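Side-chain contacts in LRR receptor-like serine/threonine-protein kinase RGI3 (Arabidopsis thaliana, PDB 5HZ0), which acts with related receptors in sensing RGF peptide hormones, which maintain the root stem cell niche, and then forms heterodimers with SERK co-receptors: residues G123-S128 with T168-K173; W257-S262 with R272-L277; G436-A441 with G460-T465; I545-S550 with S560-L565. The protein carries 5 engineered substitutions. All blocks are in the same frame, centred on the assembly; numbering follows the deposited sequence.

Overall arrangement
The chain, the extracellular leucine-rich repeat domain of the receptor, coils into one long arched solenoid, and the four contacts follow one another along it in series; none nests in or crosses another. Contact 1 closes a loop of 39 residues and reaches from predicted repeat 6 to repeat 8. Contact 2 closes only nine, tying strand 258-260 to the 3-10 turn of the same coil. Contact 3 joins matching loops of predicted repeats 19 and 20 across 18 residues, and contact 4 repeats the strand-to-turn closure near the C-terminal end. Contacts 1 and 3 lie about 67 Å apart between centres, on opposite sides of the chain's centre; contacts 3 and 4 lie about 28 Å apart between centres.

Contact 1: residues G123-S128 with T168-K173; sequences GEIPRS and TSLSGK
I125 and L170 meet methyl to methyl, and the isoleucine side chain can be followed into the contact atom by atom. Its CB points toward T168-K173 but still lies 5.5 Å from L170 CD1. CG1 stands beside the backbone N (chi1 -63°) and closes the distance to L170 CD1 to 4.5 Å. The extended second torsion then carries CD1 up to L170 CD1, 3.8 Å away, where the contact is made. The other branch is anti to the backbone N and turns off the line of approach, I125 CG2 lying 6.6 Å from L170 CD1. The two side chains cross at about a right angle. In the predicted repeats, I125 is the isoleucine of a Gly-x-Ile-Pro signature in repeat 6 and L170 a leucine of repeat 8, so the pair spans the coil between them in this plant-type leucine-rich repeat solenoid. L146 of that intervening coil touches both residues, and P151 packs on I125 and E124. E124 crosses L170 at about a right angle too: its chain bends at chi2 (-57°) and lays carboxylate oxygen OE1 4.0 Å from L170 CD1, a van der Waals contact. On the far segment, the backbone N of L170 gives a weak hydrogen bond to T168 OG1, 3.4 Å long, and that hydroxyl is also hydrogen-bonded to the backbone carbonyl of L165.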
loop_
_atom_site.group_PDB
_atom_site.type_symbol
_atom_site.label_atom_id
_atom_site.label_comp_id
_atom_site.label_asym_id
_atom_site.label_seq_id
_atom_site.Cartn_x
_atom_site.Cartn_y
_atom_site.Cartn_z
ATOM N N GLY A 123 -8.982 27.218 -15.401
ATOM C CA GLY A 123 -9.150 28.579 -14.923
ATOM C C GLY A 123 -9.357 28.676 -13.429
ATOM O O GLY A 123 -9.039 27.748 -12.695
ATOM N N GLU A 124 -9.865 29.815 -12.971
ATOM C CA GLU A 124 -10.173 29.966 -11.558
ATOM C C GLU A 124 -11.676 29.803 -11.308
ATOM O O GLU A 124 -12.470 29.657 -12.244
ATOM C CB GLU A 124 -9.685 31.326 -11.032
ATOM C CG GLU A 124 -8.926 31.260 -9.698
ATOM C CD GLU A 124 -9.734 30.613 -8.554
ATOM O OE1 GLU A 124 -9.316 29.569 -8.006
ATOM O OE2 GLU A 124 -10.801 31.148 -8.195
ATOM N N ILE A 125 -12.045 29.820 -10.034
ATOM C CA ILE A 125 -13.428 29.904 -9.626
ATOM C C ILE A 125 -13.754 31.387 -9.490
ATOM O O ILE A 125 -13.149 32.089 -8.681
ATOM C CB ILE A 125 -13.659 29.191 -8.286
ATOM C CG1 ILE A 125 -13.350 27.700 -8.415
ATOM C CG2 ILE A 125 -15.097 29.365 -7.836
ATOM C CD1 ILE A 125 -13.244 26.982 -7.095
ATOM N N PRO A 126 -14.708 31.870 -10.293
ATOM C CA PRO A 126 -15.078 33.287 -10.332
ATOM C C PRO A 126 -15.421 33.795 -8.948
ATOM O O PRO A 126 -15.908 33.019 -8.135
ATOM C CB PRO A 126 -16.336 33.290 -11.196
ATOM C CG PRO A 126 -16.234 32.070 -12.013
ATOM C CD PRO A 126 -15.549 31.052 -11.181
ATOM N N ARG A 127 -15.169 35.073 -8.685
ATOM C CA ARG A 127 -15.470 35.647 -7.382
ATOM C C ARG A 127 -16.971 35.852 -7.309
ATOM O O ARG A 127 -17.519 36.230 -6.274
ATOM C CB ARG A 127 -14.746 36.975 -7.189
ATOM C CG ARG A 127 -13.567 37.162 -8.116
ATOM C CD ARG A 127 -12.304 37.444 -7.340
ATOM N NE ARG A 127 -12.559 38.307 -6.191
ATOM C CZ ARG A 127 -11.628 39.042 -5.588
ATOM N NH1 ARG A 127 -10.376 39.031 -6.035
ATOM N NH2 ARG A 127 -11.951 39.796 -4.543
ATOM N N SER A 128 -17.616 35.599 -8.441
ATOM C CA SER A 128 -19.056 35.694 -8.600
ATOM C C SER A 128 -19.889 34.634 -7.856
ATOM O O SER A 128 -21.085 34.845 -7.656
ATOM C CB SER A 128 -19.402 35.619 -10.084
ATOM O OG SER A 128 -19.827 36.877 -10.556
ATOM N N THR A 168 -8.224 18.811 -7.982
ATOM C CA THR A 168 -8.074 19.991 -8.798
ATOM C C THR A 168 -6.695 20.569 -8.527
ATOM O O THR A 168 -5.931 20.050 -7.710
ATOM C CB THR A 168 -9.142 21.049 -8.456
ATOM O OG1 THR A 168 -9.017 21.418 -7.081
ATOM C CG2 THR A 168 -10.533 20.505 -8.708
ATOM N N SER A 169 -6.376 21.648 -9.218
ATOM C CA SER A 169 -5.130 22.354 -8.982
ATOM C C SER A 169 -5.281 23.541 -8.031
ATOM O O SER A 169 -4.424 24.421 -7.987
ATOM C CB SER A 169 -4.439 22.696 -10.290
ATOM O OG SER A 169 -4.075 21.491 -10.943
ATOM N N LEU A 170 -6.419 23.607 -7.344
ATOM C CA LEU A 170 -6.656 24.663 -6.363
ATOM C C LEU A 170 -5.492 24.786 -5.398
ATOM O O LEU A 170 -5.044 23.791 -4.815
ATOM C CB LEU A 170 -7.932 24.393 -5.577
ATOM C CG LEU A 170 -8.828 25.623 -5.483
ATOM C CD1 LEU A 170 -9.640 25.792 -6.754
ATOM C CD2 LEU A 170 -9.705 25.520 -4.282
ATOM N N SER A 171 -5.008 26.013 -5.236
ATOM C CA SER A 171 -3.788 26.262 -4.482
ATOM C C SER A 171 -3.999 27.334 -3.440
ATOM O O SER A 171 -5.096 27.851 -3.297
ATOM C CB SER A 171 -2.671 26.703 -5.422
ATOM O OG SER A 171 -2.994 27.937 -6.052
ATOM N N GLY A 172 -2.934 27.681 -2.722
ATOM C CA GLY A 172 -3.016 28.691 -1.678
ATOM C C GLY A 172 -3.715 28.243 -0.410
ATOM O O GLY A 172 -4.063 27.075 -0.257
ATOM N N LYS A 173 -3.899 29.173 0.517
ATOM C CA LYS A 173 -4.575 28.871 1.773
ATOM C C LYS A 173 -6.094 29.035 1.634
ATOM O O LYS A 173 -6.570 29.906 0.905
ATOM C CB LYS A 173 -4.036 29.761 2.899
ATOM C CG LYS A 173 -4.279 31.244 2.688
ATOM C CD LYS A 173 -3.823 32.060 3.888
ATOM C CE LYS A 173 -2.520 32.756 3.608
ATOM N NZ LYS A 173 -1.430 31.780 3.355
#

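Contact 2: residues W257-S262 with R272-L277; sequences WLIDFS and RSFGKL
I259 CG1 sits beside the backbone N (chi1 -60°) and CD1 runs on fully extended, while F274 swings its ring out beside its own backbone N (chi1 -87°), and the two side chains advance on each other from opposite directions. They meet where I259 CD1 lies 3.9 Å from F274 CZ and 4.1 Å from F274 CE2, arriving obliquely at the far end of the ring. I259 CD1 also touches L277 CD1 at 4.2 Å, so one isoleucine methyl meets F274 of the 3-10 turn and L277 just after it. The other branch, CG2, is used within its own segment: it sits over the centre of the F261 ring, 3.5 Å above the plane. L283 of the next strand packs on I259 and F274, continuing this leucine-rich repeat core from coil to coil. D260 OD1 accepts the backbone N of S262 at 3.0 Å, closing an Asx turn, while D260 OD2 is hydrogen-bonded to the backbone of the bound peptide. The strand thus divides its chemistry: an apolar contact, with no hydrogen bond across it, joins the strand to the 3-10 turn on the core side, and the neighbouring polar residues D260 and S262 are left to meet the hormone.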
loop_
_atom_site.group_PDB
_atom_site.type_symbol
_atom_site.label_atom_id
_atom_site.label_comp_id
_atom_site.label_asym_id
_atom_site.label_seq_id
_atom_site.Cartn_x
_atom_site.Cartn_y
_atom_site.Cartn_z
ATOM N N TRP A 257 -15.768 9.689 14.500
ATOM C CA TRP A 257 -15.500 8.264 14.346
ATOM C C TRP A 257 -14.233 7.909 13.571
ATOM O O TRP A 257 -13.706 6.795 13.700
ATOM C CB TRP A 257 -16.724 7.562 13.745
ATOM C CG TRP A 257 -16.960 7.874 12.304
ATOM C CD1 TRP A 257 -17.671 8.913 11.797
ATOM C CD2 TRP A 257 -16.480 7.129 11.183
ATOM N NE1 TRP A 257 -17.673 8.857 10.431
ATOM C CE2 TRP A 257 -16.947 7.768 10.031
ATOM C CE3 TRP A 257 -15.715 5.974 11.049
ATOM C CZ2 TRP A 257 -16.674 7.295 8.761
ATOM C CZ3 TRP A 257 -15.454 5.500 9.788
ATOM C CH2 TRP A 257 -15.930 6.161 8.661
ATOM N N LEU A 258 -13.722 8.872 12.810
ATOM C CA LEU A 258 -12.515 8.665 12.003
ATOM C C LEU A 258 -11.572 9.862 12.148
ATOM O O LEU A 258 -11.983 11.011 12.004
ATOM C CB LEU A 258 -12.862 8.380 10.522
ATOM C CG LEU A 258 -11.720 8.378 9.471
ATOM C CD1 LEU A 258 -10.479 7.611 9.910
ATOM C CD2 LEU A 258 -12.177 7.840 8.130
ATOM N N ILE A 259 -10.319 9.571 12.485
ATOM C CA ILE A 259 -9.253 10.566 12.522
ATOM C C ILE A 259 -8.031 10.046 11.758
ATOM O O ILE A 259 -7.432 9.046 12.143
ATOM C CB ILE A 259 -8.808 10.887 13.971
ATOM C CG1 ILE A 259 -9.964 11.446 14.789
ATOM C CG2 ILE A 259 -7.605 11.876 13.969
ATOM C CD1 ILE A 259 -9.589 11.774 16.218
ATOM N N ASP A 260 -7.664 10.712 10.671
ATOM C CA ASP A 260 -6.465 10.303 9.946
ATOM C C ASP A 260 -5.543 11.499 9.733
ATOM O O ASP A 260 -5.835 12.411 8.951
ATOM C CB ASP A 260 -6.859 9.678 8.617
ATOM C CG ASP A 260 -5.742 8.889 7.983
ATOM O OD1 ASP A 260 -4.562 9.131 8.310
ATOM O OD2 ASP A 260 -6.050 8.028 7.134
ATOM N N PHE A 261 -4.455 11.497 10.499
ATOM C CA PHE A 261 -3.365 12.478 10.418
ATOM C C PHE A 261 -2.094 11.880 9.808
ATOM O O PHE A 261 -1.017 12.435 9.966
ATOM C CB PHE A 261 -3.070 13.098 11.780
ATOM C CG PHE A 261 -4.241 13.819 12.408
ATOM C CD1 PHE A 261 -5.304 14.253 11.647
ATOM C CD2 PHE A 261 -4.259 14.068 13.763
ATOM C CE1 PHE A 261 -6.360 14.919 12.229
ATOM C CE2 PHE A 261 -5.297 14.744 14.337
ATOM C CZ PHE A 261 -6.352 15.168 13.572
ATOM N N SER A 262 -2.184 10.688 9.236
ATOM C CA SER A 262 -1.000 10.005 8.730
ATOM C C SER A 262 -0.156 10.876 7.780
ATOM O O SER A 262 -0.683 11.782 7.155
ATOM C CB SER A 262 -1.405 8.707 8.027
ATOM O OG SER A 262 -2.478 8.061 8.703
ATOM N N ARG A 272 -4.736 12.310 26.000
ATOM C CA ARG A 272 -5.564 11.509 26.895
ATOM C C ARG A 272 -7.067 11.746 26.677
ATOM O O ARG A 272 -7.888 10.841 26.879
ATOM C CB ARG A 272 -5.161 11.796 28.349
ATOM C CG ARG A 272 -3.703 11.437 28.664
ATOM C CD ARG A 272 -3.296 11.782 30.101
ATOM N NE ARG A 272 -3.197 13.223 30.317
ATOM C CZ ARG A 272 -4.089 13.943 30.994
ATOM N NH1 ARG A 272 -5.146 13.351 31.537
ATOM N NH2 ARG A 272 -3.922 15.254 31.136
ATOM N N SER A 273 -7.410 12.954 26.231
ATOM C CA SER A 273 -8.794 13.373 26.004
ATOM C C SER A 273 -9.510 12.509 24.973
ATOM O O SER A 273 -10.744 12.450 24.955
ATOM C CB SER A 273 -8.830 14.828 25.554
ATOM O OG SER A 273 -8.031 15.025 24.389
ATOM N N PHE A 274 -8.734 11.833 24.126
ATOM C CA PHE A 274 -9.276 10.934 23.113
ATOM C C PHE A 274 -10.107 9.838 23.778
ATOM O O PHE A 274 -11.029 9.268 23.177
ATOM C CB PHE A 274 -8.144 10.291 22.295
ATOM C CG PHE A 274 -7.688 11.113 21.118
ATOM C CD1 PHE A 274 -7.931 12.476 21.058
ATOM C CD2 PHE A 274 -7.028 10.513 20.057
ATOM C CE1 PHE A 274 -7.508 13.224 19.967
ATOM C CE2 PHE A 274 -6.596 11.267 18.959
ATOM C CZ PHE A 274 -6.846 12.611 18.915
ATOM N N GLY A 275 -9.783 9.550 25.031
ATOM C CA GLY A 275 -10.534 8.565 25.780
ATOM C C GLY A 275 -12.015 8.881 25.829
ATOM O O GLY A 275 -12.818 7.980 25.944
ATOM N N LYS A 276 -12.376 10.156 25.712
ATOM C CA LYS A 276 -13.770 10.551 25.775
ATOM C C LYS A 276 -14.495 10.355 24.442
ATOM O O LYS A 276 -15.691 10.642 24.343
ATOM C CB LYS A 276 -13.909 12.026 26.152
ATOM C CG LYS A 276 -13.099 12.523 27.333
ATOM C CD LYS A 276 -13.083 14.060 27.289
ATOM C CE LYS A 276 -12.112 14.661 28.287
ATOM N NZ LYS A 276 -12.525 14.385 29.688
ATOM N N LEU A 277 -13.809 9.897 23.399
ATOM C CA LEU A 277 -14.522 9.777 22.133
ATOM C C LEU A 277 -15.101 8.375 22.050
ATOM O O LEU A 277 -14.410 7.431 21.673
ATOM C CB LEU A 277 -13.553 9.993 20.975
ATOM C CG LEU A 277 -12.773 11.309 20.892
ATOM C CD1 LEU A 277 -11.650 11.219 19.849
ATOM C CD2 LEU A 277 -13.679 12.496 20.595
#

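Contact 3: residues G436-A441 with G460-T465; sequences GSIPPA and GSLLGT
S437 and G460 bring the two backbones to 5.6 Å between CA atoms, and from there the touching parts run almost side by side, their end-to-end directions only 11° apart. I438 pairs with L462 and P440 with T465, partners 23 to 25 residues apart along the chain, about one repeat. No hydrogen bond links the two segments. S437 OG lies 4.3 Å from G460 CA, on the side where a CB would point; the backbone angles of G460 (phi 84°, psi -157°) themselves suit glycine. Deeper in, I438 and L462 cross obliquely, joined through their end methyls, with I438 CD1 4.0 Å from L462 CD1. The leucine reaches this point because its CG is anti to the backbone N (chi1 -168°), and the isoleucine because its CG1 stands beside its own. F476, from the following coil, touches both and extends the hydrophobic row. Toward the exposed end, P440 O and T465 O pass 4.1 Å apart, and T465 is poorly ordered. The buried aliphatic step beneath an exposed edge, with G436-S437-I438-P439 answered by G460-S461-L462-L463, is the stacking of successive Gly-x-Ile-Pro segments found in plant-type leucine-rich repeats; in the second of them leucine stands in for isoleucine and for proline.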
loop_
_atom_site.group_PDB
_atom_site.type_symbol
_atom_site.label_atom_id
_atom_site.label_comp_id
_atom_site.label_asym_id
_atom_site.label_seq_id
_atom_site.Cartn_x
_atom_site.Cartn_y
_atom_site.Cartn_z
ATOM N N GLY A 436 17.866 -27.406 16.799
ATOM C CA GLY A 436 17.319 -28.668 16.348
ATOM C C GLY A 436 16.990 -28.707 14.873
ATOM O O GLY A 436 17.402 -27.850 14.096
ATOM N N SER A 437 16.256 -29.738 14.486
ATOM C CA SER A 437 15.866 -29.953 13.104
ATOM C C SER A 437 14.698 -29.112 12.645
ATOM O O SER A 437 13.952 -28.554 13.452
ATOM C CB SER A 437 15.570 -31.426 12.862
ATOM O OG SER A 437 16.752 -32.187 13.055
ATOM N N ILE A 438 14.580 -28.976 11.329
ATOM C CA ILE A 438 13.348 -28.513 10.724
ATOM C C ILE A 438 12.340 -29.665 10.844
ATOM O O ILE A 438 12.567 -30.760 10.303
ATOM C CB ILE A 438 13.576 -28.145 9.256
ATOM C CG1 ILE A 438 14.491 -26.920 9.154
ATOM C CG2 ILE A 438 12.263 -27.852 8.563
ATOM C CD1 ILE A 438 15.217 -26.800 7.804
ATOM N N PRO A 439 11.231 -29.433 11.567
ATOM C CA PRO A 439 10.227 -30.480 11.856
ATOM C C PRO A 439 9.558 -31.034 10.602
ATOM O O PRO A 439 9.074 -30.251 9.788
ATOM C CB PRO A 439 9.197 -29.757 12.737
ATOM C CG PRO A 439 9.353 -28.309 12.404
ATOM C CD PRO A 439 10.811 -28.102 12.040
ATOM N N PRO A 440 9.540 -32.369 10.444
ATOM C CA PRO A 440 8.909 -33.046 9.301
ATOM C C PRO A 440 7.455 -32.619 9.125
ATOM O O PRO A 440 6.953 -32.522 7.998
ATOM C CB PRO A 440 8.967 -34.526 9.692
ATOM C CG PRO A 440 10.110 -34.632 10.598
ATOM C CD PRO A 440 10.256 -33.317 11.316
ATOM N N ALA A 441 6.794 -32.352 10.245
ATOM C CA ALA A 441 5.383 -31.981 10.237
ATOM C C ALA A 441 5.097 -30.691 9.468
ATOM O O ALA A 441 3.951 -30.417 9.124
ATOM C CB ALA A 441 4.853 -31.878 11.655
ATOM N N GLY A 460 21.130 -30.811 11.824
ATOM C CA GLY A 460 20.686 -32.107 11.354
ATOM C C GLY A 460 20.565 -32.177 9.851
ATOM O O GLY A 460 21.190 -31.410 9.127
ATOM N N SER A 461 19.749 -33.109 9.384
ATOM C CA SER A 461 19.666 -33.409 7.973
ATOM C C SER A 461 18.442 -32.769 7.350
ATOM O O SER A 461 17.639 -32.146 8.040
ATOM C CB SER A 461 19.673 -34.921 7.758
ATOM O OG SER A 461 19.290 -35.237 6.438
ATOM N N LEU A 462 18.306 -32.940 6.040
ATOM C CA LEU A 462 17.317 -32.217 5.255
ATOM C C LEU A 462 16.617 -33.196 4.310
ATOM O O LEU A 462 17.263 -33.824 3.479
ATOM C CB LEU A 462 18.025 -31.112 4.457
ATOM C CG LEU A 462 17.187 -30.029 3.769
ATOM C CD1 LEU A 462 16.673 -29.001 4.780
ATOM C CD2 LEU A 462 17.967 -29.356 2.650
ATOM N N LEU A 463 15.305 -33.348 4.438
ATOM C CA LEU A 463 14.594 -34.334 3.618
ATOM C C LEU A 463 13.520 -33.718 2.710
ATOM O O LEU A 463 12.921 -32.690 3.043
ATOM C CB LEU A 463 13.940 -35.415 4.492
ATOM C CG LEU A 463 14.721 -36.440 5.321
ATOM C CD1 LEU A 463 16.223 -36.321 5.179
ATOM C CD2 LEU A 463 14.315 -36.322 6.783
ATOM N N GLY A 464 13.266 -34.369 1.576
ATOM C CA GLY A 464 12.198 -33.961 0.683
ATOM C C GLY A 464 10.818 -34.097 1.311
ATOM O O GLY A 464 9.944 -33.260 1.079
ATOM N N THR A 465 10.624 -35.150 2.108
ATOM C CA THR A 465 9.355 -35.396 2.804
ATOM C C THR A 465 9.073 -34.338 3.856
ATOM O O THR A 465 7.947 -34.199 4.335
ATOM C CB THR A 465 9.374 -36.742 3.547
ATOM O OG1 THR A 465 10.649 -36.914 4.185
ATOM C CG2 THR A 465 9.115 -37.896 2.588
#

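Contact 4: residues I545-S550 with S560-L565; sequences ISLNLS and SRFSDL. With NAG (2-acetamido-2-deoxy-beta-D-glucopyranose), chain D.
L547 and F562 form a buried apolar contact inside one coil of the solenoid, in predicted repeat 24 with L565 opening repeat 25, where strand 546-548 faces the 3-10 turn 560-564 across the hydrophobic core. L547 keeps CG anti to its backbone N (chi1 171°) and advances on the ring from the opposite direction, setting CD2 3.8 Å from F562 CZ at an oblique approach. L547 CD2 also touches L565 CD1 at 4.2 Å. L565 CD1 in turn lies over the centre of the F562 ring, 4.1 Å above its plane, while L549 CD1 comes to the ring edge, 4.5 Å from F562 CZ. Between L547 and L549, the alternating strand turns N548 the other way, and its ND2 is covalently bonded to C1 of an N-acetylglucosamine. The amide is held by its oxygen: N548 OD1 receives S550 OG at 2.8 Å on a lone pair and, still in the carbonyl plane, the backbone N of S550 at 3.0 Å, the second bond closing an Asx turn. S550 OG lies 3.1 Å from the sugar's O5, and D572 and E526 also hydrogen-bond the sugar. Swapping S550 for an alanine would probably leave N548 OD1 with just the backbone N-H in this turn, hold the amide less firmly, and remove the hydroxyl that the N-glycosylation sequon needs. With no polar bond across it, the contact rests on aliphatic and aromatic groups of the core, while the twice-gripped amide oxygen probably helps set the direction in which the sugar leaves the strand.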
loop_
_atom_site.group_PDB
_atom_site.type_symbol
_atom_site.label_atom_id
_atom_site.label_comp_id
_atom_site.label_asym_id
_atom_site.label_seq_id
_atom_site.Cartn_x
_atom_site.Cartn_y
_atom_site.Cartn_z
ATOM N N ILE A 545 18.613 -15.760 -12.441
ATOM C CA ILE A 545 19.131 -14.758 -11.524
ATOM C C ILE A 545 20.551 -15.071 -11.061
ATOM O O ILE A 545 21.469 -14.287 -11.287
ATOM C CB ILE A 545 18.250 -14.619 -10.285
ATOM C CG1 ILE A 545 16.809 -14.263 -10.672
ATOM C CG2 ILE A 545 18.847 -13.592 -9.348
ATOM C CD1 ILE A 545 15.889 -14.089 -9.474
ATOM N N SER A 546 20.730 -16.218 -10.415
ATOM C CA SER A 546 22.034 -16.554 -9.871
ATOM C C SER A 546 22.266 -18.051 -9.722
ATOM O O SER A 546 21.340 -18.807 -9.442
ATOM C CB SER A 546 22.220 -15.855 -8.523
ATOM O OG SER A 546 23.398 -16.291 -7.885
ATOM N N LEU A 547 23.514 -18.468 -9.931
ATOM C CA LEU A 547 23.979 -19.808 -9.570
ATOM C C LEU A 547 25.321 -19.654 -8.847
ATOM O O LEU A 547 26.325 -19.214 -9.436
ATOM C CB LEU A 547 24.098 -20.726 -10.803
ATOM C CG LEU A 547 24.770 -22.110 -10.691
ATOM C CD1 LEU A 547 24.028 -23.041 -9.741
ATOM C CD2 LEU A 547 24.929 -22.775 -12.061
ATOM N N ASN A 548 25.320 -20.013 -7.564
ATOM C CA ASN A 548 26.495 -19.894 -6.719
ATOM C C ASN A 548 26.858 -21.291 -6.216
ATOM O O ASN A 548 26.126 -21.886 -5.432
ATOM C CB ASN A 548 26.192 -18.933 -5.560
ATOM C CG ASN A 548 27.431 -18.501 -4.788
ATOM O OD1 ASN A 548 28.452 -19.189 -4.786
ATOM N ND2 ASN A 548 27.317 -17.356 -4.091
ATOM N N LEU A 549 27.954 -21.832 -6.746
ATOM C CA LEU A 549 28.536 -23.083 -6.275
ATOM C C LEU A 549 29.789 -22.896 -5.403
ATOM O O LEU A 549 30.437 -23.868 -5.032
ATOM C CB LEU A 549 28.765 -24.048 -7.443
ATOM C CG LEU A 549 27.468 -24.449 -8.176
ATOM C CD1 LEU A 549 27.755 -25.359 -9.359
ATOM C CD2 LEU A 549 26.414 -25.105 -7.245
ATOM N N SER A 550 30.134 -21.645 -5.097
ATOM C CA SER A 550 31.439 -21.293 -4.509
ATOM C C SER A 550 31.700 -21.861 -3.112
ATOM O O SER A 550 30.793 -22.370 -2.451
ATOM C CB SER A 550 31.603 -19.783 -4.424
ATOM O OG SER A 550 30.853 -19.290 -3.319
ATOM N N SER A 560 29.759 -29.456 -19.923
ATOM C CA SER A 560 29.458 -28.886 -21.231
ATOM C C SER A 560 28.018 -28.396 -21.315
ATOM O O SER A 560 27.720 -27.394 -21.977
ATOM C CB SER A 560 29.761 -29.895 -22.350
ATOM O OG SER A 560 28.889 -31.018 -22.309
ATOM N N ARG A 561 27.130 -29.077 -20.603
ATOM C CA ARG A 561 25.729 -28.665 -20.568
ATOM C C ARG A 561 25.558 -27.227 -20.076
ATOM O O ARG A 561 24.538 -26.601 -20.345
ATOM C CB ARG A 561 24.903 -29.620 -19.707
ATOM C CG ARG A 561 23.398 -29.483 -19.903
ATOM C CD ARG A 561 22.941 -30.198 -21.163
ATOM N NE ARG A 561 23.313 -31.610 -21.121
ATOM C CZ ARG A 561 22.576 -32.597 -21.623
ATOM N NH1 ARG A 561 21.416 -32.337 -22.209
ATOM N NH2 ARG A 561 22.999 -33.850 -21.534
ATOM N N PHE A 562 26.562 -26.700 -19.372
ATOM C CA PHE A 562 26.520 -25.328 -18.868
ATOM C C PHE A 562 26.382 -24.292 -19.975
ATOM O O PHE A 562 26.017 -23.143 -19.713
ATOM C CB PHE A 562 27.748 -25.012 -18.012
ATOM C CG PHE A 562 27.511 -25.131 -16.527
ATOM C CD1 PHE A 562 26.684 -26.125 -16.013
ATOM C CD2 PHE A 562 28.135 -24.262 -15.641
ATOM C CE1 PHE A 562 26.478 -26.244 -14.644
ATOM C CE2 PHE A 562 27.939 -24.369 -14.278
ATOM C CZ PHE A 562 27.109 -25.361 -13.774
ATOM N N SER A 563 26.670 -24.688 -21.214
ATOM C CA SER A 563 26.491 -23.767 -22.333
ATOM C C SER A 563 25.009 -23.470 -22.564
ATOM O O SER A 563 24.651 -22.489 -23.213
ATOM C CB SER A 563 27.133 -24.321 -23.606
ATOM O OG SER A 563 26.633 -25.609 -23.908
ATOM N N ASP A 564 24.155 -24.324 -22.008
ATOM C CA ASP A 564 22.717 -24.207 -22.163
ATOM C C ASP A 564 22.065 -23.234 -21.186
ATOM O O ASP A 564 20.866 -22.955 -21.308
ATOM C CB ASP A 564 22.050 -25.577 -22.028
ATOM C CG ASP A 564 22.094 -26.372 -23.312
ATOM O OD1 ASP A 564 22.115 -25.747 -24.395
ATOM O OD2 ASP A 564 22.095 -27.620 -23.233
ATOM N N LEU A 565 22.812 -22.689 -20.230
ATOM C CA LEU A 565 22.129 -21.762 -19.348
ATOM C C LEU A 565 22.292 -20.436 -20.036
ATOM O O LEU A 565 23.222 -19.686 -19.755
ATOM C CB LEU A 565 22.818 -21.727 -17.979
ATOM C CG LEU A 565 22.847 -23.071 -17.240
ATOM C CD1 LEU A 565 23.907 -23.098 -16.143
ATOM C CD2 LEU A 565 21.477 -23.388 -16.687
HETATM C C1 NAG D . 28.481 -16.906 -3.342
HETATM C C2 NAG D . 28.337 -15.389 -3.233
HETATM C C3 NAG D . 29.412 -14.787 -2.317
HETATM C C4 NAG D . 29.393 -15.494 -0.955
HETATM C C5 NAG D . 29.652 -16.973 -1.239
HETATM C C6 NAG D . 29.733 -17.854 0.005
HETATM C C7 NAG D . 27.675 -13.875 -5.095
HETATM C C8 NAG D . 27.918 -13.555 -6.548
HETATM N N2 NAG D . 28.397 -14.877 -4.589
HETATM O O3 NAG D . 29.191 -13.404 -2.195
HETATM O O4 NAG D . 30.268 -14.937 0.039
HETATM O O5 NAG D . 28.623 -17.479 -2.055
HETATM O O6 NAG D . 28.548 -17.759 0.769
HETATM O O7 NAG D . 26.862 -13.212 -4.449
#